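Local coordinates for ABC transporter, substrate binding protein (Aeropyrum pernix, PDB 3EAF) that probably binds a solute outside the cell membrane and delivers it to an ABC transporter for uptake, and also carries a magnesium ion, at residues E29-Y34 against V295-L300. Numbering follows the deposited sequence.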
ATOM      1  N   GLU A  29       8.439 -11.552  -5.722  1.00  9.05           N
ATOM      2  CA  GLU A  29       9.252 -12.670  -6.199  1.00  9.82           C
ATOM      3  C   GLU A  29       9.938 -12.326  -7.515  1.00  9.58           C
ATOM      4  O   GLU A  29      11.127 -12.596  -7.678  1.00 10.10           O
ATOM      5  CB  GLU A  29       8.421 -13.943  -6.336  1.00  9.83           C
ATOM      6  CG  GLU A  29       8.104 -14.597  -5.004  1.00 12.00           C
ATOM      7  CD  GLU A  29       7.721 -16.059  -5.161  1.00 14.93           C
ATOM      8  OE1 GLU A  29       6.609 -16.344  -5.649  1.00 15.94           O
ATOM      9  OE2 GLU A  29       8.543 -16.918  -4.796  1.00 17.22           O
ATOM     10  N   LEU A  30       9.191 -11.722  -8.437  1.00  9.57           N
ATOM     11  CA  LEU A  30       9.767 -11.211  -9.682  1.00  9.55           C
ATOM     12  C   LEU A  30      10.974 -10.324  -9.414  1.00  9.08           C
ATOM     13  O   LEU A  30      12.007 -10.474 -10.060  1.00  9.29           O
ATOM     14  CB  LEU A  30       8.741 -10.429 -10.498  1.00  9.57           C
ATOM     15  CG  LEU A  30       7.823 -11.192 -11.453  1.00  9.96           C
ATOM     16  CD1 LEU A  30       6.979 -10.181 -12.213  1.00  8.91           C
ATOM     17  CD2 LEU A  30       8.614 -12.092 -12.413  1.00  9.84           C
ATOM     18  N   ALA A  31      10.839  -9.413  -8.454  1.00  8.57           N
ATOM     19  CA  ALA A  31      11.913  -8.473  -8.105  1.00  8.25           C
ATOM     20  C   ALA A  31      13.144  -9.157  -7.516  1.00  7.98           C
ATOM     21  O   ALA A  31      14.269  -8.845  -7.909  1.00  7.92           O
ATOM     22  CB  ALA A  31      11.396  -7.391  -7.160  1.00  7.83           C
ATOM     23  N   PHE A  32      12.931 -10.081  -6.581  1.00  7.83           N
ATOM     24  CA  PHE A  32      14.031 -10.866  -6.024  1.00  8.08           C
ATOM     25  C   PHE A  32      14.801 -11.597  -7.130  1.00  8.48           C
ATOM     26  O   PHE A  32      16.036 -11.524  -7.197  1.00  8.22           O
ATOM     27  CB  PHE A  32      13.521 -11.870  -4.993  1.00  7.92           C
ATOM     28  CG  PHE A  32      13.244 -11.274  -3.630  1.00  7.93           C
ATOM     29  CD1 PHE A  32      14.225 -10.541  -2.954  1.00  7.90           C
ATOM     30  CD2 PHE A  32      12.014 -11.489  -3.006  1.00  7.99           C
ATOM     31  CE1 PHE A  32      13.970 -10.002  -1.681  1.00  8.14           C
ATOM     32  CE2 PHE A  32      11.744 -10.957  -1.729  1.00  8.16           C
ATOM     33  CZ  PHE A  32      12.722 -10.218  -1.067  1.00  8.21           C
ATOM     34  N   LYS A  33      14.072 -12.289  -8.000  1.00  8.71           N
ATOM     35  CA  LYS A  33      14.706 -13.059  -9.065  1.00  9.42           C
ATOM     36  C   LYS A  33      15.406 -12.133 -10.060  1.00  9.84           C
ATOM     37  O   LYS A  33      16.520 -12.430 -10.502  1.00 10.07           O
ATOM     38  CB  LYS A  33      13.693 -13.953  -9.785  1.00  9.39           C
ATOM     39  CG  LYS A  33      13.103 -15.062  -8.912  1.00  9.68           C
ATOM     40  CD  LYS A  33      12.001 -15.782  -9.662  1.00 11.55           C
ATOM     41  CE  LYS A  33      11.508 -17.023  -8.924  1.00 12.75           C
ATOM     42  NZ  LYS A  33      10.564 -17.778  -9.794  1.00 14.14           N
ATOM     43  N   TYR A  34      14.759 -11.013 -10.384  1.00 10.00           N
ATOM     44  CA  TYR A  34      15.294 -10.035 -11.336  1.00 10.26           C
ATOM     45  C   TYR A  34      16.619  -9.457 -10.886  1.00 10.46           C
ATOM     46  O   TYR A  34      17.618  -9.584 -11.596  1.00 10.17           O
ATOM     47  CB  TYR A  34      14.298  -8.903 -11.589  1.00 10.23           C
ATOM     48  CG  TYR A  34      14.753  -7.866 -12.601  1.00 10.25           C
ATOM     49  CD1 TYR A  34      14.748  -8.144 -13.971  1.00 11.07           C
ATOM     50  CD2 TYR A  34      15.177  -6.606 -12.189  1.00  9.92           C
ATOM     51  CE1 TYR A  34      15.158  -7.190 -14.901  1.00 10.73           C
ATOM     52  CE2 TYR A  34      15.593  -5.642 -13.111  1.00 10.63           C
ATOM     53  CZ  TYR A  34      15.575  -5.937 -14.462  1.00 10.79           C
ATOM     54  OH  TYR A  34      15.982  -4.984 -15.370  1.00 11.07           O
ATOM     55  N   VAL A 295       8.199  -2.883  -5.985  1.00  7.39           N
ATOM     56  CA  VAL A 295       8.821  -1.675  -5.430  1.00  7.58           C
ATOM     57  C   VAL A 295       9.291  -1.820  -3.987  1.00  7.48           C
ATOM     58  O   VAL A 295      10.240  -1.143  -3.584  1.00  8.00           O
ATOM     59  CB  VAL A 295       7.945  -0.399  -5.581  1.00  7.65           C
ATOM     60  CG1 VAL A 295       7.741  -0.058  -7.064  1.00  8.02           C
ATOM     61  CG2 VAL A 295       6.609  -0.518  -4.818  1.00  7.72           C
ATOM     62  N   ASN A 296       8.641  -2.690  -3.211  1.00  7.17           N
ATOM     63  CA  ASN A 296       9.114  -2.974  -1.855  1.00  7.50           C
ATOM     64  C   ASN A 296      10.476  -3.665  -1.867  1.00  7.25           C
ATOM     65  O   ASN A 296      11.387  -3.269  -1.142  1.00  7.89           O
ATOM     66  CB  ASN A 296       8.079  -3.761  -1.035  1.00  7.58           C
ATOM     67  CG  ASN A 296       6.962  -2.862  -0.491  1.00  8.05           C
ATOM     68  OD1 ASN A 296       6.842  -1.703  -0.889  1.00  8.31           O
ATOM     69  ND2 ASN A 296       6.146  -3.394   0.418  1.00  7.75           N
ATOM     70  N   VAL A 297      10.621  -4.672  -2.719  1.00  7.09           N
ATOM     71  CA  VAL A 297      11.906  -5.352  -2.884  1.00  7.15           C
ATOM     72  C   VAL A 297      12.956  -4.376  -3.436  1.00  7.36           C
ATOM     73  O   VAL A 297      14.096  -4.346  -2.953  1.00  7.39           O
ATOM     74  CB  VAL A 297      11.764  -6.595  -3.790  1.00  7.13           C
ATOM     75  CG1 VAL A 297      13.118  -7.207  -4.099  1.00  7.02           C
ATOM     76  CG2 VAL A 297      10.827  -7.624  -3.130  1.00  7.12           C
ATOM     77  N   TRP A 298      12.556  -3.568  -4.419  1.00  7.41           N
ATOM     78  CA  TRP A 298      13.474  -2.624  -5.065  1.00  7.96           C
ATOM     79  C   TRP A 298      14.029  -1.612  -4.071  1.00  7.98           C
ATOM     80  O   TRP A 298      15.206  -1.250  -4.148  1.00  8.46           O
ATOM     81  CB  TRP A 298      12.784  -1.881  -6.212  1.00  8.18           C
ATOM     82  CG  TRP A 298      13.718  -1.329  -7.270  1.00  8.43           C
ATOM     83  CD1 TRP A 298      15.089  -1.237  -7.217  1.00  8.96           C
ATOM     84  CD2 TRP A 298      13.333  -0.778  -8.534  1.00  9.23           C
ATOM     85  NE1 TRP A 298      15.573  -0.680  -8.381  1.00  8.16           N
ATOM     86  CE2 TRP A 298      14.517  -0.382  -9.201  1.00  8.52           C
ATOM     87  CE3 TRP A 298      12.097  -0.576  -9.172  1.00  9.54           C
ATOM     88  CZ2 TRP A 298      14.500   0.208 -10.473  1.00  9.21           C
ATOM     89  CZ3 TRP A 298      12.087   0.001 -10.446  1.00  9.22           C
ATOM     90  CH2 TRP A 298      13.283   0.376 -11.080  1.00  8.41           C
ATOM     91  N   LEU A 299      13.185  -1.141  -3.153  1.00  7.74           N
ATOM     92  CA  LEU A 299      13.640  -0.228  -2.113  1.00  8.04           C
ATOM     93  C   LEU A 299      14.755  -0.869  -1.285  1.00  8.04           C
ATOM     94  O   LEU A 299      15.736  -0.212  -0.951  1.00  7.98           O
ATOM     95  CB  LEU A 299      12.475   0.222  -1.209  1.00  8.19           C
ATOM     96  CG  LEU A 299      12.821   1.235  -0.104  1.00  8.21           C
ATOM     97  CD1 LEU A 299      13.168   2.612  -0.699  1.00  7.75           C
ATOM     98  CD2 LEU A 299      11.689   1.352   0.912  1.00  8.26           C
ATOM     99  N   LEU A 300      14.594  -2.150  -0.954  1.00  8.08           N
ATOM    100  CA  LEU A 300      15.636  -2.911  -0.265  1.00  8.73           C
ATOM    101  C   LEU A 300      16.936  -2.983  -1.086  1.00  8.97           C
ATOM    102  O   LEU A 300      18.031  -2.776  -0.548  1.00  8.92           O
ATOM    103  CB  LEU A 300      15.134  -4.322   0.073  1.00  8.64           C
ATOM    104  CG  LEU A 300      16.134  -5.314   0.664  1.00  9.04           C
ATOM    105  CD1 LEU A 300      16.598  -4.863   2.048  1.00  9.57           C
ATOM    106  CD2 LEU A 300      15.536  -6.712   0.714  1.00  8.87           C
TER
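V297 packs against A31 through CB and CG1, and against the F32 ring through both methyls. Its CB lies 3.5 Å from A31 CB, tighter than usual for two carbons, and CG1 reaches the same A31 methyl before running on to F32 CD1 at 3.7 Å. The other branch, CG2, sits over the face of the F32 ring: it is 3.9 Å from the ring centroid and 17° off the normal, a CH-pi contact. With CG1 anti to the backbone N (chi1 173°), V297 spreads its two methyls so that CG1 spans A31 and the CD1 side of the ring while CG2 faces CE2 and CZ. L300 CD2 comes to the ring edge near its plane, a looser approach of 4.4 Å to F32 CE1.

The small A31 side chain is consistent with the close spacing: the axes of segments 29-34 and 295-300 approach to 8.4 Å, their N-to-C directions 35° apart. In this periplasmic-binding-protein fold of two alpha/beta lobes, the contact pairs helix 18-38, which follows strand 3-11, an inner strand of the six-stranded sheet, with helix 288-304 from far along the chain. Were F32 replaced by an alanine, V297 CG2 would probably lose the ring face it packs on, and a gap would be likely to open next to L300 CD2. Further out, Y52 stacks with the F32 ring, and V7 and I81 of the sheet touch its side chain; V7 also meets L300.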